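Local atomic coordinates of glycosyl hydrolases family 31 family protein (PDB entry 6DRU), a protein that catalyses the release of alpha-xylose from the non-reducing terminal glucose of xyloglucan oligosaccharides, as a family 31 glycoside hydrolase. Residues A[124-129]-A[137-142]; A[194-199]-A[431-436]; A[626-631]-A[665-670]. All coordinates share one frame; numbering follows the deposited sequence.

How the contacts relate
The three contacts follow one another along the chain, each closing before the next opens. Contacts 1 and 2 reach the same five-stranded antiparallel sheet: contact 1 pairs its outermost strand 124-127 with strand 135-142, while contact 2 joins residues 194-196, leading into strand 197-201, to helix 432-435 of the TIM-barrel domain. Their centres are about 14 Å apart. Both face a second subunit, whose Leu433 packs on Tyr127 of contact 1 and whose Tyr127 packs on Leu433 of contact 2, so this region takes part in assembly. Contact 3, about 39 Å from either centre to centre, has both segments in the family 31 C-terminal domain and touches no other chain.

Contact 1 of 3, residues A[124-129]-A[137-142]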
loop_
_atom_site.group_PDB
_atom_site.type_symbol
_atom_site.label_atom_id
_atom_site.label_comp_id
_atom_site.label_asym_id
_atom_site.label_seq_id
_atom_site.Cartn_x
_atom_site.Cartn_y
_atom_site.Cartn_z
ATOM N N ARG A 124 -1.870 1.652 22.439
ATOM C CA ARG A 124 -1.983 2.682 21.407
ATOM C C ARG A 124 -1.076 2.248 20.259
ATOM O O ARG A 124 0.084 2.658 20.181
ATOM C CB ARG A 124 -1.599 4.064 21.950
ATOM C CG ARG A 124 -2.430 4.511 23.144
ATOM C CD ARG A 124 -2.175 5.971 23.496
ATOM N NE ARG A 124 -0.811 6.201 23.964
ATOM C CZ ARG A 124 -0.445 6.182 25.242
ATOM N NH1 ARG A 124 -1.342 5.939 26.188
ATOM N NH2 ARG A 124 0.819 6.403 25.574
ATOM N N TYR A 125 -1.610 1.415 19.371
ATOM C CA TYR A 125 -0.833 0.788 18.310
ATOM C C TYR A 125 -0.992 1.570 17.012
ATOM O O TYR A 125 -2.117 1.856 16.588
ATOM C CB TYR A 125 -1.272 -0.663 18.109
ATOM C CG TYR A 125 -0.302 -1.496 17.305
ATOM C CD1 TYR A 125 -0.401 -1.571 15.922
ATOM C CD2 TYR A 125 0.713 -2.212 17.929
ATOM C CE1 TYR A 125 0.485 -2.333 15.181
ATOM C CE2 TYR A 125 1.603 -2.976 17.197
ATOM C CZ TYR A 125 1.485 -3.033 15.823
ATOM O OH TYR A 125 2.369 -3.793 15.089
ATOM N N TYR A 126 0.132 1.908 16.384
ATOM C CA TYR A 126 0.147 2.644 15.127
ATOM C C TYR A 126 0.798 1.797 14.043
ATOM O O TYR A 126 1.747 1.052 14.308
ATOM C CB TYR A 126 0.893 3.973 15.269
ATOM C CG TYR A 126 0.385 4.838 16.397
ATOM C CD1 TYR A 126 -0.804 5.543 16.276
ATOM C CD2 TYR A 126 1.101 4.953 17.582
ATOM C CE1 TYR A 126 -1.271 6.336 17.308
ATOM C CE2 TYR A 126 0.643 5.745 18.618
ATOM C CZ TYR A 126 -0.542 6.434 18.476
ATOM O OH TYR A 126 -1.000 7.222 19.508
ATOM N N TYR A 127 0.286 1.920 12.821
ATOM C CA TYR A 127 0.759 1.124 11.696
ATOM C C TYR A 127 0.634 1.954 10.429
ATOM O O TYR A 127 -0.416 2.557 10.185
ATOM C CB TYR A 127 -0.044 -0.176 11.583
ATOM C CG TYR A 127 0.196 -0.966 10.319
ATOM C CD1 TYR A 127 1.329 -1.756 10.172
ATOM C CD2 TYR A 127 -0.726 -0.945 9.281
ATOM C CE1 TYR A 127 1.544 -2.489 9.017
ATOM C CE2 TYR A 127 -0.521 -1.674 8.124
ATOM C CZ TYR A 127 0.615 -2.445 7.996
ATOM O OH TYR A 127 0.817 -3.172 6.843
ATOM N N TRP A 128 1.700 1.984 9.631
ATOM C CA TRP A 128 1.740 2.788 8.412
ATOM C C TRP A 128 1.649 1.885 7.192
ATOM O O TRP A 128 2.633 1.217 6.837
ATOM C CB TRP A 128 3.016 3.634 8.362
ATOM C CG TRP A 128 2.970 4.832 9.262
ATOM C CD1 TRP A 128 2.530 6.082 8.939
ATOM C CD2 TRP A 128 3.371 4.890 10.636
ATOM N NE1 TRP A 128 2.637 6.917 10.025
ATOM C CE2 TRP A 128 3.148 6.209 11.080
ATOM C CE3 TRP A 128 3.897 3.956 11.534
ATOM C CZ2 TRP A 128 3.434 6.617 12.381
ATOM C CZ3 TRP A 128 4.181 4.364 12.825
ATOM C CH2 TRP A 128 3.949 5.682 13.235
ATOM N N PRO A 129 0.501 1.823 6.518
ATOM C CA PRO A 129 0.356 0.908 5.381
ATOM C C PRO A 129 0.789 1.519 4.057
ATOM O O PRO A 129 1.130 0.792 3.119
ATOM C CB PRO A 129 -1.143 0.598 5.385
ATOM C CG PRO A 129 -1.761 1.863 5.898
ATOM C CD PRO A 129 -0.774 2.471 6.872
ATOM N N ALA A 137 -4.843 2.915 13.280
ATOM C CA ALA A 137 -4.751 2.981 14.732
ATOM C C ALA A 137 -5.584 1.877 15.359
ATOM O O ALA A 137 -6.680 1.565 14.885
ATOM C CB ALA A 137 -5.218 4.342 15.257
ATOM N N GLU A 138 -5.052 1.287 16.427
ATOM C CA GLU A 138 -5.749 0.275 17.214
ATOM C C GLU A 138 -5.570 0.626 18.684
ATOM O O GLU A 138 -4.469 0.485 19.227
ATOM C CB GLU A 138 -5.209 -1.124 16.912
ATOM C CG GLU A 138 -5.520 -1.610 15.504
ATOM C CD GLU A 138 -4.768 -2.876 15.138
ATOM O OE1 GLU A 138 -3.848 -2.807 14.292
ATOM O OE2 GLU A 138 -5.092 -3.940 15.701
ATOM N N PHE A 139 -6.643 1.078 19.324
ATOM C CA PHE A 139 -6.620 1.476 20.725
ATOM C C PHE A 139 -7.406 0.469 21.552
ATOM O O PHE A 139 -8.556 0.155 21.229
ATOM C CB PHE A 139 -7.187 2.886 20.905
ATOM C CG PHE A 139 -6.165 3.975 20.717
ATOM C CD1 PHE A 139 -5.294 3.952 19.640
ATOM C CD2 PHE A 139 -6.077 5.021 21.621
ATOM C CE1 PHE A 139 -4.352 4.950 19.468
ATOM C CE2 PHE A 139 -5.139 6.024 21.453
ATOM C CZ PHE A 139 -4.274 5.988 20.376
ATOM N N SER A 140 -6.782 -0.034 22.614
ATOM C CA SER A 140 -7.337 -1.107 23.426
ATOM C C SER A 140 -7.563 -0.638 24.856
ATOM O O SER A 140 -6.703 0.019 25.452
ATOM C CB SER A 140 -6.412 -2.325 23.418
ATOM O OG SER A 140 -6.218 -2.803 22.097
ATOM N N PHE A 141 -8.723 -0.990 25.406
ATOM C CA PHE A 141 -9.086 -0.658 26.775
ATOM C C PHE A 141 -9.535 -1.923 27.493
ATOM O O PHE A 141 -10.081 -2.843 26.878
ATOM C CB PHE A 141 -10.203 0.396 26.822
ATOM C CG PHE A 141 -9.938 1.607 25.969
ATOM C CD1 PHE A 141 -10.347 1.643 24.644
ATOM C CD2 PHE A 141 -9.284 2.712 26.492
ATOM C CE1 PHE A 141 -10.106 2.756 23.857
ATOM C CE2 PHE A 141 -9.039 3.827 25.709
ATOM C CZ PHE A 141 -9.451 3.850 24.391
ATOM N N SER A 142 -9.301 -1.963 28.801
ATOM C CA SER A 142 -9.646 -3.145 29.580
ATOM C C SER A 142 -11.158 -3.274 29.732
ATOM O O SER A 142 -11.903 -2.293 29.659
ATOM C CB SER A 142 -8.990 -3.092 30.958
ATOM O OG SER A 142 -9.478 -1.996 31.714
#
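Arg124 lays the aliphatic part of its side chain over one face of the Phe139 ring, and the tight packing of this contact gathers there. CG makes a CH-pi contact, 3.8 Å from the Phe139 ring centroid and 25° off the ring normal, displaced toward the rim; CB and CD of Arg124 come close to Phe139 CZ and CE2. Beyond CD the arginine bends at chi3 (-66°), placing NE, and its guanidinium leads away from Phe139 to salt bridges with Glu17 and Glu114. Tyr126 reaches the same phenylalanine at its edge, Tyr126 OH lying 3.6 Å from Phe139 CZ; that hydroxyl also hydrogen-bonds to Glu17. The two strands form an antiparallel beta hairpin at the margin of a five-stranded sheet. Between 124-129 and 137-142 the hydrogen-bonded pair is Tyr125 and Glu138: Tyr125 N donates to Glu138 O at 3.0 Å, and Glu138 N returns a bond to Tyr125 O of equal length. The opposite face, carrying Tyr125 and Glu138, is looser and partly exposed. Their side chains lie next to each other and point the same way, yet the nearest approach beyond the CB atoms is Tyr125 CD1 to Glu138 OE1 at 4.0 Å, with ring and carboxylate planes 61° apart. Both polar ends have partners outside the pair: Glu138 OE2 in a salt bridge with Arg207, Tyr125 OH hydrogen-bonded to Leu422 N of a second subunit.

Contact 2 of 3, residues A[194-199]-A[431-436]; sequences PAEGRM and TQLSVG
Glu196 reaches across to Gln432 and Leu433, tying the lead-in to strand 197-201 of the five-stranded sheet to the short helix 432-435, which lies in the TIM-barrel part of the protein. The helix opens with a capping box: Thr431 N donates to Ser434 OG at 2.8 Å, and Ser434 N makes a long, weak bond back to Thr431 OG1. The backbone contributes one weak bond across the contact, Glu196 N to Leu433 O (134°). From there the side chain passes the carbonyl oxygens of Leu433 and Gln432. Glu196 CB lies 4.0 Å from Leu433 O. Glu196 CG, set anti to the carbonyl carbon (chi1 -68°), comes 3.4 Å from Gln432 O, and CD lies beside the same oxygen. At the tip the two oxygens part company: Glu196 OE1 lies near Leu433 CD2, whereas Glu196 OE2 accepts from Gln432 NE2 at 2.7 Å. The amide donor stands above the carboxylate plane, and the oxygen in turn lies close to the amide plane; the two flat groups are 79° apart. The other end of the amide, Gln432 OE1, bonds to Tyr427 OH, so both ends of the group are engaged and its rotation is fixed. Ala195 CB rests near the carbonyl oxygens of Leu433 and Ser434. Before Ala195 in the chain, the Pro194 ring meets Val435, with Pro194 CB 3.9 Å from Val435 CG2.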
loop_
_atom_site.group_PDB
_atom_site.type_symbol
_atom_site.label_atom_id
_atom_site.label_comp_id
_atom_site.label_asym_id
_atom_site.label_seq_id
_atom_site.Cartn_x
_atom_site.Cartn_y
_atom_site.Cartn_z
ATOM N N PRO A 194 -14.135 9.722 12.124
ATOM C CA PRO A 194 -14.926 9.455 10.916
ATOM C C PRO A 194 -14.421 8.297 10.068
ATOM O O PRO A 194 -15.035 8.002 9.036
ATOM C CB PRO A 194 -14.793 10.775 10.149
ATOM C CG PRO A 194 -13.421 11.240 10.490
ATOM C CD PRO A 194 -13.163 10.809 11.916
ATOM N N ALA A 195 -13.339 7.639 10.467
ATOM C CA ALA A 195 -12.768 6.568 9.667
ATOM C C ALA A 195 -13.526 5.263 9.876
ATOM O O ALA A 195 -14.047 4.987 10.961
ATOM C CB ALA A 195 -11.290 6.369 10.011
ATOM N N GLU A 196 -13.586 4.460 8.819
ATOM C CA GLU A 196 -14.103 3.109 8.956
ATOM C C GLU A 196 -13.165 2.280 9.824
ATOM O O GLU A 196 -11.968 2.558 9.935
ATOM C CB GLU A 196 -14.274 2.453 7.586
ATOM C CG GLU A 196 -15.376 3.065 6.738
ATOM C CD GLU A 196 -15.721 2.220 5.525
ATOM O OE1 GLU A 196 -14.922 1.327 5.173
ATOM O OE2 GLU A 196 -16.793 2.447 4.924
ATOM N N GLY A 197 -13.721 1.249 10.450
ATOM C CA GLY A 197 -12.922 0.430 11.334
ATOM C C GLY A 197 -13.662 -0.721 11.978
ATOM O O GLY A 197 -14.324 -1.511 11.297
ATOM N N ARG A 198 -13.562 -0.820 13.300
ATOM C CA ARG A 198 -13.974 -2.025 13.997
ATOM C C ARG A 198 -14.253 -1.692 15.454
ATOM O O ARG A 198 -13.531 -0.900 16.066
ATOM C CB ARG A 198 -12.883 -3.095 13.891
ATOM C CG ARG A 198 -13.289 -4.495 14.286
ATOM C CD ARG A 198 -12.041 -5.316 14.569
ATOM N NE ARG A 198 -10.988 -5.048 13.592
ATOM C CZ ARG A 198 -9.688 -5.165 13.841
ATOM N NH1 ARG A 198 -9.273 -5.541 15.043
ATOM N NH2 ARG A 198 -8.802 -4.899 12.893
ATOM N N MET A 199 -15.301 -2.302 15.997
ATOM C CA MET A 199 -15.625 -2.224 17.416
ATOM C C MET A 199 -15.540 -3.627 17.996
ATOM O O MET A 199 -16.303 -4.511 17.592
ATOM C CB MET A 199 -17.021 -1.635 17.634
ATOM C CG MET A 199 -17.066 -0.121 17.716
ATOM S SD MET A 199 -18.738 0.505 18.006
ATOM C CE MET A 199 -19.347 0.702 16.334
ATOM N N THR A 431 -10.871 9.744 2.050
ATOM C CA THR A 431 -11.319 8.550 1.353
ATOM C C THR A 431 -12.411 7.861 2.162
ATOM O O THR A 431 -12.717 8.242 3.293
ATOM C CB THR A 431 -10.155 7.588 1.099
ATOM O OG1 THR A 431 -9.635 7.119 2.350
ATOM C CG2 THR A 431 -9.052 8.286 0.319
ATOM N N GLN A 432 -13.015 6.840 1.551
ATOM C CA GLN A 432 -14.035 6.067 2.251
ATOM C C GLN A 432 -13.475 5.440 3.524
ATOM O O GLN A 432 -14.170 5.365 4.544
ATOM C CB GLN A 432 -14.603 4.991 1.325
ATOM C CG GLN A 432 -15.661 4.110 1.967
ATOM C CD GLN A 432 -16.945 4.858 2.259
ATOM O OE1 GLN A 432 -17.239 5.878 1.637
ATOM N NE2 GLN A 432 -17.720 4.354 3.211
ATOM N N LEU A 433 -12.219 4.990 3.488
ATOM C CA LEU A 433 -11.631 4.355 4.664
ATOM C C LEU A 433 -11.280 5.363 5.751
ATOM O O LEU A 433 -11.235 5.003 6.933
ATOM C CB LEU A 433 -10.389 3.558 4.267
ATOM C CG LEU A 433 -10.663 2.289 3.459
ATOM C CD1 LEU A 433 -9.424 1.413 3.381
ATOM C CD2 LEU A 433 -11.829 1.527 4.061
ATOM N N SER A 434 -11.026 6.620 5.384
ATOM C CA SER A 434 -10.566 7.613 6.347
ATOM C C SER A 434 -11.665 8.534 6.861
ATOM O O SER A 434 -11.513 9.099 7.949
ATOM C CB SER A 434 -9.449 8.468 5.735
ATOM O OG SER A 434 -9.903 9.152 4.579
ATOM N N VAL A 435 -12.759 8.700 6.118
ATOM C CA VAL A 435 -13.764 9.701 6.460
ATOM C C VAL A 435 -15.150 9.206 6.056
ATOM O O VAL A 435 -16.136 9.950 6.132
ATOM C CB VAL A 435 -13.421 11.054 5.802
ATOM C CG1 VAL A 435 -13.888 11.098 4.352
ATOM C CG2 VAL A 435 -13.993 12.215 6.604
ATOM N N GLY A 436 -15.238 7.935 5.650
ATOM C CA GLY A 436 -16.470 7.418 5.070
ATOM C C GLY A 436 -17.681 7.523 5.978
ATOM O O GLY A 436 -18.798 7.746 5.503
#

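Contact 3 of 3, residues A[626-631]-A[665-670]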
loop_
_atom_site.group_PDB
_atom_site.type_symbol
_atom_site.label_atom_id
_atom_site.label_comp_id
_atom_site.label_asym_id
_atom_site.label_seq_id
_atom_site.Cartn_x
_atom_site.Cartn_y
_atom_site.Cartn_z
ATOM N N PRO A 626 -34.078 -5.692 40.942
ATOM C CA PRO A 626 -32.795 -6.410 40.875
ATOM C C PRO A 626 -32.737 -7.435 39.762
ATOM O O PRO A 626 -31.632 -7.758 39.304
ATOM C CB PRO A 626 -32.692 -7.085 42.253
ATOM C CG PRO A 626 -33.751 -6.431 43.102
ATOM C CD PRO A 626 -34.833 -6.031 42.157
ATOM N N LYS A 627 -33.877 -7.953 39.305
ATOM C CA LYS A 627 -33.863 -8.975 38.266
ATOM C C LYS A 627 -33.621 -8.409 36.879
ATOM O O LYS A 627 -33.355 -9.188 35.960
ATOM C CB LYS A 627 -35.185 -9.749 38.246
ATOM C CG LYS A 627 -35.757 -10.024 39.616
ATOM C CD LYS A 627 -36.695 -11.220 39.577
ATOM C CE LYS A 627 -37.959 -10.974 40.386
ATOM N NZ LYS A 627 -38.817 -9.956 39.723
ATOM N N ILE A 628 -33.705 -7.089 36.703
ATOM C CA ILE A 628 -33.567 -6.520 35.367
ATOM C C ILE A 628 -32.115 -6.550 34.918
ATOM O O ILE A 628 -31.831 -6.717 33.726
ATOM C CB ILE A 628 -34.160 -5.098 35.331
ATOM C CG1 ILE A 628 -35.681 -5.172 35.187
ATOM C CG2 ILE A 628 -33.534 -4.251 34.224
ATOM C CD1 ILE A 628 -36.330 -3.872 34.773
ATOM N N SER A 629 -31.174 -6.413 35.856
ATOM C CA SER A 629 -29.760 -6.457 35.497
ATOM C C SER A 629 -29.412 -7.737 34.745
ATOM O O SER A 629 -28.648 -7.704 33.774
ATOM C CB SER A 629 -28.894 -6.324 36.747
ATOM O OG SER A 629 -27.518 -6.445 36.425
ATOM N N GLN A 630 -29.964 -8.875 35.172
ATOM C CA GLN A 630 -29.639 -10.125 34.495
ATOM C C GLN A 630 -30.477 -10.304 33.235
ATOM O O GLN A 630 -30.002 -10.893 32.257
ATOM C CB GLN A 630 -29.818 -11.311 35.449
ATOM C CG GLN A 630 -29.476 -12.688 34.859
ATOM C CD GLN A 630 -30.638 -13.401 34.166
ATOM O OE1 GLN A 630 -31.686 -12.814 33.889
ATOM N NE2 GLN A 630 -30.438 -14.679 33.867
ATOM N N LEU A 631 -31.719 -9.811 33.238
ATOM C CA LEU A 631 -32.562 -9.913 32.053
ATOM C C LEU A 631 -31.998 -9.132 30.874
ATOM O O LEU A 631 -32.305 -9.460 29.723
ATOM C CB LEU A 631 -33.976 -9.419 32.364
ATOM C CG LEU A 631 -34.826 -10.285 33.294
ATOM C CD1 LEU A 631 -36.031 -9.503 33.800
ATOM C CD2 LEU A 631 -35.264 -11.552 32.580
ATOM N N TYR A 665 -43.663 -8.617 31.314
ATOM C CA TYR A 665 -42.966 -8.439 32.580
ATOM C C TYR A 665 -43.135 -7.001 33.053
ATOM O O TYR A 665 -42.657 -6.065 32.402
ATOM C CB TYR A 665 -41.482 -8.781 32.460
ATOM C CG TYR A 665 -40.738 -8.522 33.748
ATOM C CD1 TYR A 665 -40.860 -9.391 34.822
ATOM C CD2 TYR A 665 -39.932 -7.402 33.898
ATOM C CE1 TYR A 665 -40.196 -9.160 36.006
ATOM C CE2 TYR A 665 -39.261 -7.162 35.081
ATOM C CZ TYR A 665 -39.398 -8.047 36.132
ATOM O OH TYR A 665 -38.737 -7.823 37.314
ATOM N N LEU A 666 -43.815 -6.827 34.185
ATOM C CA LEU A 666 -43.952 -5.514 34.798
ATOM C C LEU A 666 -42.783 -5.301 35.749
ATOM O O LEU A 666 -42.670 -6.033 36.744
ATOM C CB LEU A 666 -45.271 -5.405 35.542
ATOM C CG LEU A 666 -46.502 -5.660 34.679
ATOM C CD1 LEU A 666 -47.723 -5.848 35.551
ATOM C CD2 LEU A 666 -46.710 -4.521 33.694
ATOM N N PRO A 667 -41.894 -4.347 35.488
ATOM C CA PRO A 667 -40.744 -4.151 36.376
ATOM C C PRO A 667 -41.167 -3.605 37.731
ATOM O O PRO A 667 -42.251 -3.045 37.908
ATOM C CB PRO A 667 -39.873 -3.138 35.618
ATOM C CG PRO A 667 -40.399 -3.142 34.207
ATOM C CD PRO A 667 -41.853 -3.447 34.326
ATOM N N GLN A 668 -40.274 -3.779 38.700
ATOM C CA GLN A 668 -40.469 -3.225 40.031
ATOM C C GLN A 668 -40.186 -1.729 40.012
ATOM O O GLN A 668 -39.268 -1.269 39.326
ATOM C CB GLN A 668 -39.551 -3.927 41.031
ATOM C CG GLN A 668 -39.719 -3.477 42.465
ATOM C CD GLN A 668 -40.707 -4.335 43.219
ATOM O OE1 GLN A 668 -41.897 -4.025 43.282
ATOM N NE2 GLN A 668 -40.218 -5.426 43.800
ATOM N N THR A 669 -40.992 -0.964 40.751
ATOM C CA THR A 669 -40.839 0.484 40.818
ATOM C C THR A 669 -40.310 0.980 42.157
ATOM O O THR A 669 -39.897 2.142 42.246
ATOM C CB THR A 669 -42.170 1.187 40.518
ATOM O OG1 THR A 669 -43.155 0.785 41.482
ATOM C CG2 THR A 669 -42.651 0.834 39.119
ATOM N N GLY A 670 -40.303 0.140 43.192
ATOM C CA GLY A 670 -39.774 0.517 44.489
ATOM C C GLY A 670 -40.799 0.628 45.598
ATOM O O GLY A 670 -40.417 0.918 46.739
#
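Tyr665 is met by Lys627, Ile628 and Leu631, from residues 627-631, which lead into and form part of helix 628-633, where that helix packs beside the end of strand 661-666 in the family 31 C-terminal domain. The polar contacts are few and modest. Lys627 NZ makes a weak hydrogen bond of 3.2 Å to Tyr665 OH, approaching the ring at its edge and near its plane; the position of that hydroxyl is less certain, so the bond carries little weight. The ammonium has a stronger partner in the carbonyl oxygen of Gly689. Asp625, just ahead of the first segment, links the two backbones: one carboxylate oxygen accepts from Lys627 N and the other from Gln668 N. Leu631 N bonds to Lys627 O at 3.2 Å. The remaining contacts are apolar and fall into two groups. One involves the Tyr665 ring. Leu631 CD1 sits over one face of the ring, offset toward the rim, 4.2 Å from Tyr665 CE2. Ile628 CG1 approaches the same Tyr665 CE2 obliquely at 4.1 Å. The other group begins where the isoleucine continues past the tyrosine to Pro667, with Phe621 of helix 618-621 touching both Ile628 and Pro667. There Ile628 CD1, set by a nearly extended chi2 of -164°, ends 3.7 Å from Pro667 CB and 4.2 Å from Pro667 CG.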